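Local atomic coordinates of HDLP (histone deacetylase-like protein) (PDB entry 1C3R), a protein that is a homologue of the histone deacetylases, binds zinc and the inhibitor trichostatin A, and may act as a deacetylase. Residues A[166-171]-A[252-257]; A[273-278]-A[307-312]; A[297-302]-A[333-338]. The protein carries 2 engineered substitutions. All blocks are in the same frame, centred on the assembly; numbering follows the deposited sequence.

In the fold
The three contacts sit in an alpha/beta fold built round an eight-stranded parallel sheet, as in the arginase and deacetylase families. From the N terminus, interaction 1 comes first. It joins the end of strand 162-166 to its neighbour 250-254 and closes a loop of 80 residues at the zinc site. Only then does interaction 2 open, on helix 272-286. It ties this helix to helix 299-314. Interaction 3 starts before that tie is made: it links the N-terminal end of helix 299-314 to the loop after helix 324-331. Interactions 2 and 3 therefore cross. Phe275 of interaction 2 packs on Leu255 and Gly256 of interaction 1. Interactions 1 and 3 both reach trichostatin A.

Interaction 1: residues A[166-171]-A[252-257]. With ZN (zinc ion), chain C; TSN (trichostatin a), chain D.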
loop_
_atom_site.group_PDB
_atom_site.type_symbol
_atom_site.label_atom_id
_atom_site.label_comp_id
_atom_site.label_asym_id
_atom_site.label_seq_id
_atom_site.Cartn_x
_atom_site.Cartn_y
_atom_site.Cartn_z
ATOM N N ASP A 166 9.128 -5.211 -19.830
ATOM C CA ASP A 166 8.901 -4.291 -18.719
ATOM C C ASP A 166 9.935 -4.428 -17.597
ATOM O O ASP A 166 9.903 -5.387 -16.822
ATOM C CB ASP A 166 7.490 -4.540 -18.169
ATOM C CG ASP A 166 7.003 -3.421 -17.269
ATOM O OD1 ASP A 166 7.651 -3.143 -16.236
ATOM O OD2 ASP A 166 5.964 -2.816 -17.607
ATOM N N LEU A 167 10.842 -3.461 -17.497
ATOM C CA LEU A 167 11.873 -3.506 -16.465
ATOM C C LEU A 167 11.482 -2.773 -15.183
ATOM O O LEU A 167 12.259 -2.710 -14.231
ATOM C CB LEU A 167 13.192 -2.949 -17.009
ATOM C CG LEU A 167 13.727 -3.699 -18.238
ATOM C CD1 LEU A 167 15.139 -3.221 -18.537
ATOM C CD2 LEU A 167 13.735 -5.201 -17.983
ATOM N N ASP A 168 10.275 -2.220 -15.166
ATOM C CA ASP A 168 9.764 -1.518 -13.992
ATOM C C ASP A 168 9.775 -2.531 -12.841
ATOM O O ASP A 168 9.520 -3.713 -13.061
ATOM C CB ASP A 168 8.324 -1.065 -14.264
ATOM C CG ASP A 168 7.768 -0.162 -13.177
ATOM O OD1 ASP A 168 7.720 1.069 -13.394
ATOM O OD2 ASP A 168 7.383 -0.664 -12.101
ATOM N N ALA A 169 10.055 -2.075 -11.622
ATOM C CA ALA A 169 10.079 -2.966 -10.460
ATOM C C ALA A 169 8.714 -3.556 -10.090
ATOM O O ALA A 169 8.630 -4.419 -9.214
ATOM C CB ALA A 169 10.678 -2.238 -9.245
ATOM N N HIS A 170 7.645 -3.089 -10.730
ATOM C CA HIS A 170 6.315 -3.631 -10.452
ATOM C C HIS A 170 5.747 -4.328 -11.685
ATOM O O HIS A 170 6.044 -3.951 -12.813
ATOM C CB HIS A 170 5.349 -2.527 -10.007
ATOM C CG HIS A 170 5.813 -1.762 -8.810
ATOM N ND1 HIS A 170 6.645 -0.679 -8.931
ATOM C CD2 HIS A 170 5.571 -2.000 -7.494
ATOM C CE1 HIS A 170 6.891 -0.279 -7.698
ATOM N NE2 HIS A 170 6.265 -1.049 -6.789
ATOM N N HIS A 171 4.917 -5.336 -11.460
ATOM C CA HIS A 171 4.313 -6.088 -12.548
ATOM C C HIS A 171 3.315 -5.265 -13.356
ATOM O O HIS A 171 2.517 -4.516 -12.791
ATOM C CB HIS A 171 3.608 -7.323 -11.999
ATOM C CG HIS A 171 2.959 -8.164 -13.053
ATOM N ND1 HIS A 171 1.604 -8.419 -13.075
ATOM C CD2 HIS A 171 3.478 -8.787 -14.137
ATOM C CE1 HIS A 171 1.315 -9.158 -14.130
ATOM N NE2 HIS A 171 2.434 -9.395 -14.792
ATOM N N LEU A 252 8.737 -2.917 -27.608
ATOM C CA LEU A 252 8.699 -1.738 -26.753
ATOM C C LEU A 252 9.387 -2.106 -25.446
ATOM O O LEU A 252 9.256 -3.230 -24.958
ATOM C CB LEU A 252 7.258 -1.290 -26.463
ATOM C CG LEU A 252 6.511 -0.503 -27.545
ATOM C CD1 LEU A 252 6.301 -1.365 -28.773
ATOM C CD2 LEU A 252 5.171 -0.052 -26.996
ATOM N N LEU A 253 10.120 -1.157 -24.882
ATOM C CA LEU A 253 10.832 -1.383 -23.635
ATOM C C LEU A 253 10.435 -0.317 -22.616
ATOM O O LEU A 253 10.625 0.873 -22.867
ATOM C CB LEU A 253 12.338 -1.329 -23.899
ATOM C CG LEU A 253 13.298 -1.454 -22.711
ATOM C CD1 LEU A 253 13.116 -2.815 -22.029
ATOM C CD2 LEU A 253 14.737 -1.285 -23.218
ATOM N N GLN A 254 9.877 -0.739 -21.479
ATOM C CA GLN A 254 9.455 0.203 -20.440
ATOM C C GLN A 254 10.598 0.287 -19.427
ATOM O O GLN A 254 11.049 -0.729 -18.872
ATOM C CB GLN A 254 8.116 -0.253 -19.815
ATOM C CG GLN A 254 8.160 -0.797 -18.401
ATOM C CD GLN A 254 8.167 0.279 -17.333
ATOM O OE1 GLN A 254 7.126 0.848 -16.970
ATOM N NE2 GLN A 254 9.343 0.571 -16.827
ATOM N N LEU A 255 11.065 1.513 -19.203
ATOM C CA LEU A 255 12.208 1.772 -18.341
ATOM C C LEU A 255 11.983 2.532 -17.045
ATOM O O LEU A 255 12.684 3.506 -16.781
ATOM C CB LEU A 255 13.266 2.509 -19.160
ATOM C CG LEU A 255 13.722 1.709 -20.386
ATOM C CD1 LEU A 255 14.499 2.592 -21.350
ATOM C CD2 LEU A 255 14.543 0.515 -19.925
ATOM N N GLY A 256 11.032 2.086 -16.228
ATOM C CA GLY A 256 10.793 2.750 -14.954
ATOM C C GLY A 256 12.085 2.719 -14.154
ATOM O O GLY A 256 12.858 1.762 -14.233
ATOM N N THR A 257 12.342 3.757 -13.381
ATOM C CA THR A 257 13.567 3.794 -12.606
ATOM C C THR A 257 13.350 3.341 -11.163
ATOM O O THR A 257 14.292 3.341 -10.373
ATOM C CB THR A 257 14.162 5.211 -12.606
ATOM O OG1 THR A 257 13.220 6.120 -12.035
ATOM C CG2 THR A 257 14.462 5.674 -14.044
HETATM ZN ZN ZN C . 6.815 0.593 -10.561
HETATM O O1 TSN D . 4.826 0.679 -11.597
HETATM O O2 TSN D . 5.466 2.217 -9.325
HETATM O O3 TSN D . 3.816 2.367 -2.142
HETATM N N1 TSN D . 4.206 0.576 -10.349
HETATM N N2 TSN D . 0.604 7.801 -0.738
HETATM C C1 TSN D . 2.100 4.015 -2.124
HETATM C C2 TSN D . 0.849 4.499 -2.536
HETATM C C3 TSN D . 0.327 5.719 -2.105
HETATM C C4 TSN D . 1.086 6.552 -1.190
HETATM C C5 TSN D . 2.356 6.050 -0.769
HETATM C C6 TSN D . 2.838 4.833 -1.217
HETATM C C7 TSN D . 2.721 2.724 -2.553
HETATM C C8 TSN D . 1.971 1.827 -3.582
HETATM C C9 TSN D . 2.810 1.719 -4.835
HETATM C C10 TSN D . 2.385 1.707 -6.136
HETATM C C11 TSN D . 3.470 1.599 -7.142
HETATM C C12 TSN D . 3.296 1.644 -8.483
HETATM C C13 TSN D . 4.428 1.537 -9.393
HETATM C C14 TSN D . 1.744 0.429 -2.956
HETATM C C15 TSN D . 0.925 1.798 -6.572
HETATM C C17 TSN D . 1.429 8.659 0.140
HETATM C C16 TSN D . -0.690 8.326 -1.153
#
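Leu167 N gives a hydrogen bond to Gln254 O, 3.1 Å long and fairly straight at 159°. It is part of the parallel pairing of the two strands, with Asp166 opposite Gln254. Leu167 has its CG anti to the carbonyl carbon (chi1 -59°), which lays the branched end against two leucines. Its CG lies 3.9 Å from Leu253 CD1. Its CD1 runs alongside Leu255 and is 4.0 Å from Leu255 CD2. Helix 272-286 covers this apolar patch.

Asp166 and Asp168 each accept from the backbone N two residues on, two Asx turns in succession. Asp166 OD1 accepts from Asp168 N at 3.0 Å, with the donor tilted out of the carboxylate plane. Asp168 OD2 accepts from His170 N at 2.8 Å through its anti lone pair. The CG of Asp168 is anti to its own N (chi1 -172°), and the carboxylate reaches the metal. OD2 of Asp168 binds the zinc ion at 2.1 Å, and His170 ND1 binds the same ion at 2.1 Å. Asp258 and the hydroxamate oxygens O1 and O2 of trichostatin A complete the five ligands. One face of the His170 ring lies under C13 of the inhibitor. Gly256 CA lies 3.8 Å from Asp168 OD1, so the backbone comes close to the carboxylate.

OD2 of Asp168 is thus held by both the metal and a backbone N-H, so the carboxylate has little freedom to rotate. Asp166 OD2 is hydrogen-bonded to His131 ND1, while His131 NE2 is hydrogen-bonded to the inhibitor. That chain is consistent with a charge relay. The contact thus probably helps to place two of the zinc ligands, Asp168 and His170, and it brings Asp166 to where it bonds His131.

Interaction 2: residues A[273-278]-A[307-312]; sequences VAFLKA and TLIWCE
Leu276 and Phe275 both hold CG anti to the backbone N, with chi1 at 167° and -175°, and this sends their side chains across to segment 307-312 of helix 299-314. Ile309 has CG1 beside its own N, anti to the carbonyl carbon, which brings CG1 and CD1 up to Phe275 CE2. Phe275 CE2 lies 3.9 Å from Ile309 CG1, and the two side chains cross at about a right angle. Leu276 CD1 sits 4.3 Å from Ile309 CD1 and presses on the aliphatic part of Glu312, with CG of Glu312 only 3.3 Å away. This is tight packing for two carbons.

Glu312 OE1 makes a salt bridge with Arg283, further along helix 272-286. Leu308 turns toward the other helix, near Val273 and Asn272. The two short segments approach to 9.8 Å between axes and cross at -40°, running in broadly the same direction. Helix 272-286 is the connection of the beta-alpha-beta crossover from strand 250-254 to its neighbour 290-292, and helix 299-314 packs beside it.

No hydrogen bond joins the two segments. The centre is aliphatic and aromatic, and the carboxylate of Glu312 lies at its margin, where it meets Arg283. Shape and apolar packing hold these helices together here.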
loop_
_atom_site.group_PDB
_atom_site.type_symbol
_atom_site.label_atom_id
_atom_site.label_comp_id
_atom_site.label_asym_id
_atom_site.label_seq_id
_atom_site.Cartn_x
_atom_site.Cartn_y
_atom_site.Cartn_z
ATOM N N VAL A 273 24.288 2.145 -13.311
ATOM C CA VAL A 273 25.059 1.415 -14.300
ATOM C C VAL A 273 24.446 0.071 -14.644
ATOM O O VAL A 273 24.483 -0.349 -15.795
ATOM C CB VAL A 273 26.505 1.234 -13.804
ATOM C CG1 VAL A 273 27.290 0.344 -14.752
ATOM C CG2 VAL A 273 27.172 2.605 -13.687
ATOM N N ALA A 274 23.873 -0.605 -13.655
ATOM C CA ALA A 274 23.242 -1.885 -13.931
ATOM C C ALA A 274 21.994 -1.616 -14.762
ATOM O O ALA A 274 21.643 -2.392 -15.657
ATOM C CB ALA A 274 22.862 -2.583 -12.649
ATOM N N PHE A 275 21.327 -0.507 -14.451
ATOM C CA PHE A 275 20.119 -0.108 -15.160
ATOM C C PHE A 275 20.461 0.119 -16.641
ATOM O O PHE A 275 19.785 -0.388 -17.539
ATOM C CB PHE A 275 19.564 1.179 -14.539
ATOM C CG PHE A 275 18.248 1.614 -15.123
ATOM C CD1 PHE A 275 17.101 0.868 -14.911
ATOM C CD2 PHE A 275 18.161 2.775 -15.884
ATOM C CE1 PHE A 275 15.874 1.268 -15.443
ATOM C CE2 PHE A 275 16.943 3.185 -16.422
ATOM C CZ PHE A 275 15.797 2.429 -16.200
ATOM N N LEU A 276 21.516 0.886 -16.883
ATOM C CA LEU A 276 21.968 1.179 -18.244
ATOM C C LEU A 276 22.378 -0.099 -18.958
ATOM O O LEU A 276 22.035 -0.321 -20.124
ATOM C CB LEU A 276 23.165 2.124 -18.207
ATOM C CG LEU A 276 23.944 2.290 -19.515
ATOM C CD1 LEU A 276 23.025 2.789 -20.602
ATOM C CD2 LEU A 276 25.109 3.249 -19.302
ATOM N N LYS A 277 23.124 -0.932 -18.242
ATOM C CA LYS A 277 23.603 -2.193 -18.784
ATOM C C LYS A 277 22.402 -3.014 -19.248
ATOM O O LYS A 277 22.406 -3.574 -20.347
ATOM C CB LYS A 277 24.386 -2.949 -17.706
ATOM C CG LYS A 277 25.503 -3.851 -18.227
ATOM C CD LYS A 277 24.998 -4.924 -19.171
ATOM C CE LYS A 277 26.153 -5.766 -19.722
ATOM N NZ LYS A 277 27.124 -4.955 -20.518
ATOM N N ALA A 278 21.367 -3.080 -18.410
ATOM C CA ALA A 278 20.163 -3.833 -18.754
ATOM C C ALA A 278 19.617 -3.313 -20.077
ATOM O O ALA A 278 19.238 -4.081 -20.956
ATOM C CB ALA A 278 19.112 -3.681 -17.661
ATOM N N THR A 307 19.250 10.134 -17.752
ATOM C CA THR A 307 20.274 10.902 -18.455
ATOM C C THR A 307 21.266 9.905 -19.052
ATOM O O THR A 307 21.774 10.108 -20.160
ATOM C CB THR A 307 21.026 11.892 -17.516
ATOM O OG1 THR A 307 20.158 12.979 -17.165
ATOM C CG2 THR A 307 22.262 12.457 -18.202
ATOM N N LEU A 308 21.532 8.820 -18.323
ATOM C CA LEU A 308 22.454 7.796 -18.809
ATOM C C LEU A 308 21.838 7.189 -20.070
ATOM O O LEU A 308 22.502 7.068 -21.101
ATOM C CB LEU A 308 22.684 6.709 -17.741
ATOM C CG LEU A 308 23.344 7.154 -16.427
ATOM C CD1 LEU A 308 23.510 5.956 -15.503
ATOM C CD2 LEU A 308 24.697 7.789 -16.701
ATOM N N ILE A 309 20.558 6.844 -19.996
ATOM C CA ILE A 309 19.854 6.274 -21.134
ATOM C C ILE A 309 19.947 7.201 -22.342
ATOM O O ILE A 309 20.276 6.767 -23.444
ATOM C CB ILE A 309 18.356 6.035 -20.806
ATOM C CG1 ILE A 309 18.228 5.020 -19.670
ATOM C CG2 ILE A 309 17.622 5.529 -22.035
ATOM C CD1 ILE A 309 18.820 3.668 -20.003
ATOM N N TRP A 310 19.663 8.482 -22.134
ATOM C CA TRP A 310 19.717 9.438 -23.231
ATOM C C TRP A 310 21.103 9.579 -23.850
ATOM O O TRP A 310 21.211 9.719 -25.075
ATOM C CB TRP A 310 19.212 10.812 -22.791
ATOM C CG TRP A 310 19.309 11.837 -23.889
ATOM C CD1 TRP A 310 20.150 12.909 -23.938
ATOM C CD2 TRP A 310 18.592 11.834 -25.131
ATOM N NE1 TRP A 310 20.005 13.574 -25.131
ATOM C CE2 TRP A 310 19.054 12.935 -25.882
ATOM C CE3 TRP A 310 17.605 11.006 -25.683
ATOM C CZ2 TRP A 310 18.563 13.233 -27.161
ATOM C CZ3 TRP A 310 17.117 11.303 -26.956
ATOM C CH2 TRP A 310 17.599 12.408 -27.679
ATOM N N CYS A 311 22.155 9.558 -23.029
ATOM C CA CYS A 311 23.517 9.665 -23.566
ATOM C C CYS A 311 23.858 8.433 -24.422
ATOM O O CYS A 311 24.506 8.547 -25.465
ATOM C CB CYS A 311 24.545 9.820 -22.437
ATOM S SG CYS A 311 24.516 11.423 -21.578
ATOM N N GLU A 312 23.418 7.259 -23.982
ATOM C CA GLU A 312 23.659 6.023 -24.728
ATOM C C GLU A 312 23.066 6.165 -26.125
ATOM O O GLU A 312 23.743 5.976 -27.129
ATOM C CB GLU A 312 22.973 4.837 -24.052
ATOM C CG GLU A 312 23.882 3.700 -23.624
ATOM C CD GLU A 312 24.720 3.149 -24.750
ATOM O OE1 GLU A 312 24.162 2.860 -25.827
ATOM O OE2 GLU A 312 25.940 2.990 -24.549
#

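Interaction 3: residues A[297-302]-A[333-338]. With TSN (trichostatin a), chain D.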
loop_
_atom_site.group_PDB
_atom_site.type_symbol
_atom_site.label_atom_id
_atom_site.label_comp_id
_atom_site.label_asym_id
_atom_site.label_seq_id
_atom_site.Cartn_x
_atom_site.Cartn_y
_atom_site.Cartn_z
ATOM N N TYR A 297 10.039 7.390 -8.405
ATOM C CA TYR A 297 9.617 8.397 -7.442
ATOM C C TYR A 297 10.700 9.187 -6.733
ATOM O O TYR A 297 10.402 10.036 -5.886
ATOM C CB TYR A 297 8.683 7.732 -6.435
ATOM C CG TYR A 297 7.703 6.834 -7.153
ATOM C CD1 TYR A 297 8.065 5.541 -7.530
ATOM C CD2 TYR A 297 6.469 7.323 -7.585
ATOM C CE1 TYR A 297 7.227 4.760 -8.325
ATOM C CE2 TYR A 297 5.627 6.550 -8.380
ATOM C CZ TYR A 297 6.017 5.272 -8.749
ATOM O OH TYR A 297 5.223 4.508 -9.578
ATOM N N HIS A 298 11.955 8.912 -7.062
ATOM C CA HIS A 298 13.052 9.667 -6.473
ATOM C C HIS A 298 13.548 10.568 -7.603
ATOM O O HIS A 298 14.137 10.091 -8.570
ATOM C CB HIS A 298 14.184 8.753 -6.012
ATOM C CG HIS A 298 15.235 9.473 -5.230
ATOM N ND1 HIS A 298 15.387 9.317 -3.869
ATOM C CD2 HIS A 298 16.126 10.419 -5.604
ATOM C CE1 HIS A 298 16.327 10.138 -3.437
ATOM N NE2 HIS A 298 16.790 10.820 -4.469
ATOM N N PRO A 299 13.344 11.889 -7.476
ATOM C CA PRO A 299 13.754 12.867 -8.486
ATOM C C PRO A 299 15.207 12.780 -8.938
ATOM O O PRO A 299 15.483 12.869 -10.135
ATOM C CB PRO A 299 13.424 14.205 -7.814
ATOM C CG PRO A 299 13.578 13.865 -6.330
ATOM C CD PRO A 299 12.773 12.589 -6.315
ATOM N N TYR A 300 16.134 12.611 -7.997
ATOM C CA TYR A 300 17.548 12.538 -8.366
ATOM C C TYR A 300 17.847 11.238 -9.100
ATOM O O TYR A 300 18.538 11.236 -10.120
ATOM C CB TYR A 300 18.457 12.641 -7.129
ATOM C CG TYR A 300 18.174 13.808 -6.197
ATOM C CD1 TYR A 300 17.328 14.853 -6.570
ATOM C CD2 TYR A 300 18.764 13.865 -4.934
ATOM C CE1 TYR A 300 17.078 15.920 -5.705
ATOM C CE2 TYR A 300 18.525 14.920 -4.064
ATOM C CZ TYR A 300 17.682 15.943 -4.453
ATOM O OH TYR A 300 17.439 16.977 -3.584
ATOM N N ALA A 301 17.327 10.132 -8.580
ATOM C CA ALA A 301 17.547 8.824 -9.194
ATOM C C ALA A 301 17.025 8.829 -10.625
ATOM O O ALA A 301 17.696 8.379 -11.556
ATOM C CB ALA A 301 16.834 7.737 -8.390
ATOM N N LEU A 302 15.815 9.353 -10.786
ATOM C CA LEU A 302 15.175 9.416 -12.085
ATOM C C LEU A 302 15.942 10.288 -13.079
ATOM O O LEU A 302 16.144 9.897 -14.226
ATOM C CB LEU A 302 13.739 9.912 -11.905
ATOM C CG LEU A 302 12.863 10.188 -13.125
ATOM C CD1 LEU A 302 11.396 10.209 -12.712
ATOM C CD2 LEU A 302 13.273 11.502 -13.756
ATOM N N ILE A 333 14.439 21.391 -6.036
ATOM C CA ILE A 333 13.229 20.583 -6.114
ATOM C C ILE A 333 12.520 20.391 -4.780
ATOM O O ILE A 333 13.136 20.383 -3.716
ATOM C CB ILE A 333 13.520 19.197 -6.714
ATOM C CG1 ILE A 333 14.104 19.353 -8.116
ATOM C CG2 ILE A 333 12.240 18.380 -6.790
ATOM C CD1 ILE A 333 14.458 18.040 -8.769
ATOM N N ASP A 334 11.206 20.240 -4.869
ATOM C CA ASP A 334 10.338 20.029 -3.720
ATOM C C ASP A 334 10.302 18.534 -3.398
ATOM O O ASP A 334 9.290 17.869 -3.612
ATOM C CB ASP A 334 8.934 20.546 -4.068
ATOM C CG ASP A 334 8.416 20.009 -5.408
ATOM O OD1 ASP A 334 8.171 18.790 -5.529
ATOM O OD2 ASP A 334 8.259 20.815 -6.352
ATOM N N PHE A 335 11.400 18.005 -2.862
ATOM C CA PHE A 335 11.461 16.574 -2.580
ATOM C C PHE A 335 11.346 16.113 -1.123
ATOM O O PHE A 335 10.239 15.940 -0.618
ATOM C CB PHE A 335 12.727 15.990 -3.218
ATOM C CG PHE A 335 12.901 14.525 -2.977
ATOM C CD1 PHE A 335 11.859 13.643 -3.228
ATOM C CD2 PHE A 335 14.103 14.026 -2.485
ATOM C CE1 PHE A 335 12.007 12.282 -2.988
ATOM C CE2 PHE A 335 14.262 12.669 -2.244
ATOM C CZ PHE A 335 13.210 11.795 -2.495
ATOM N N GLU A 336 12.487 15.886 -0.476
ATOM C CA GLU A 336 12.569 15.427 0.914
ATOM C C GLU A 336 12.622 13.906 0.983
ATOM O O GLU A 336 11.668 13.215 0.640
ATOM C CB GLU A 336 11.400 15.949 1.753
ATOM C CG GLU A 336 11.471 15.542 3.215
ATOM C CD GLU A 336 10.370 16.162 4.056
ATOM O OE1 GLU A 336 10.287 17.409 4.100
ATOM O OE2 GLU A 336 9.590 15.407 4.678
ATOM N N GLU A 337 13.758 13.400 1.437
ATOM C CA GLU A 337 14.003 11.969 1.547
ATOM C C GLU A 337 13.025 11.316 2.531
ATOM O O GLU A 337 12.796 11.836 3.620
ATOM C CB GLU A 337 15.446 11.761 2.007
ATOM C CG GLU A 337 16.060 10.454 1.586
ATOM C CD GLU A 337 16.175 10.320 0.080
ATOM O OE1 GLU A 337 16.849 11.152 -0.565
ATOM O OE2 GLU A 337 15.586 9.374 -0.461
ATOM N N PHE A 338 12.449 10.180 2.148
ATOM C CA PHE A 338 11.493 9.478 3.003
ATOM C C PHE A 338 12.128 9.100 4.335
ATOM O O PHE A 338 11.449 9.024 5.362
ATOM C CB PHE A 338 10.991 8.203 2.325
ATOM C CG PHE A 338 9.906 7.495 3.092
ATOM C CD1 PHE A 338 8.599 7.972 3.080
ATOM C CD2 PHE A 338 10.192 6.355 3.836
ATOM C CE1 PHE A 338 7.591 7.321 3.793
ATOM C CE2 PHE A 338 9.192 5.698 4.555
ATOM C CZ PHE A 338 7.888 6.183 4.532
HETATM O O1 TSN D . 4.826 0.679 -11.597
HETATM O O2 TSN D . 5.466 2.217 -9.325
HETATM O O3 TSN D . 3.816 2.367 -2.142
HETATM N N1 TSN D . 4.206 0.576 -10.349
HETATM N N2 TSN D . 0.604 7.801 -0.738
HETATM C C1 TSN D . 2.100 4.015 -2.124
HETATM C C2 TSN D . 0.849 4.499 -2.536
HETATM C C3 TSN D . 0.327 5.719 -2.105
HETATM C C4 TSN D . 1.086 6.552 -1.190
HETATM C C5 TSN D . 2.356 6.050 -0.769
HETATM C C6 TSN D . 2.838 4.833 -1.217
HETATM C C7 TSN D . 2.721 2.724 -2.553
HETATM C C8 TSN D . 1.971 1.827 -3.582
HETATM C C9 TSN D . 2.810 1.719 -4.835
HETATM C C10 TSN D . 2.385 1.707 -6.136
HETATM C C11 TSN D . 3.470 1.599 -7.142
HETATM C C12 TSN D . 3.296 1.644 -8.483
HETATM C C13 TSN D . 4.428 1.537 -9.393
HETATM C C14 TSN D . 1.744 0.429 -2.956
HETATM C C15 TSN D . 0.925 1.798 -6.572
HETATM C C17 TSN D . 1.429 8.659 0.140
HETATM C C16 TSN D . -0.690 8.326 -1.153
#
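Glu337 OE2 is hydrogen-bonded to Tyr264 OH and also meets the edge of the His298 ring, with His298 CE1 3.2 Å away. OE1 of Glu337 is 3.1 Å from the same CE1. The carboxylate and imidazole planes are nearly coplanar, 19° apart.

Phe335 fills the centre of the contact. Its CG is anti to the backbone N (chi1 179°), which carries the ring in among His298, Pro299 and Tyr300. Its edge points at the face of His298 in a T-shaped pair, with ring centroids 4.6 Å apart and planes at 62°. A second, looser edge-to-face pair goes to Tyr300. On the Phe335 ring face, CD of Pro299 makes a CH-pi contact, 3.6 Å from the centroid. With an alanine at Phe335, Pro299 and the face of His298 would probably lose their aromatic partner and a gap would open between loop and helix.

His298 is the N-cap residue of helix 299-314. Just before it, Tyr297 turns the other way; its OH is modelled as a hydrogen bond donor to O2 of trichostatin A, but at a doubtfully short distance. The His298, Tyr300 and Phe335 cluster lies at the start of the helix that follows Tyr297, a residue of the trichostatin A pocket.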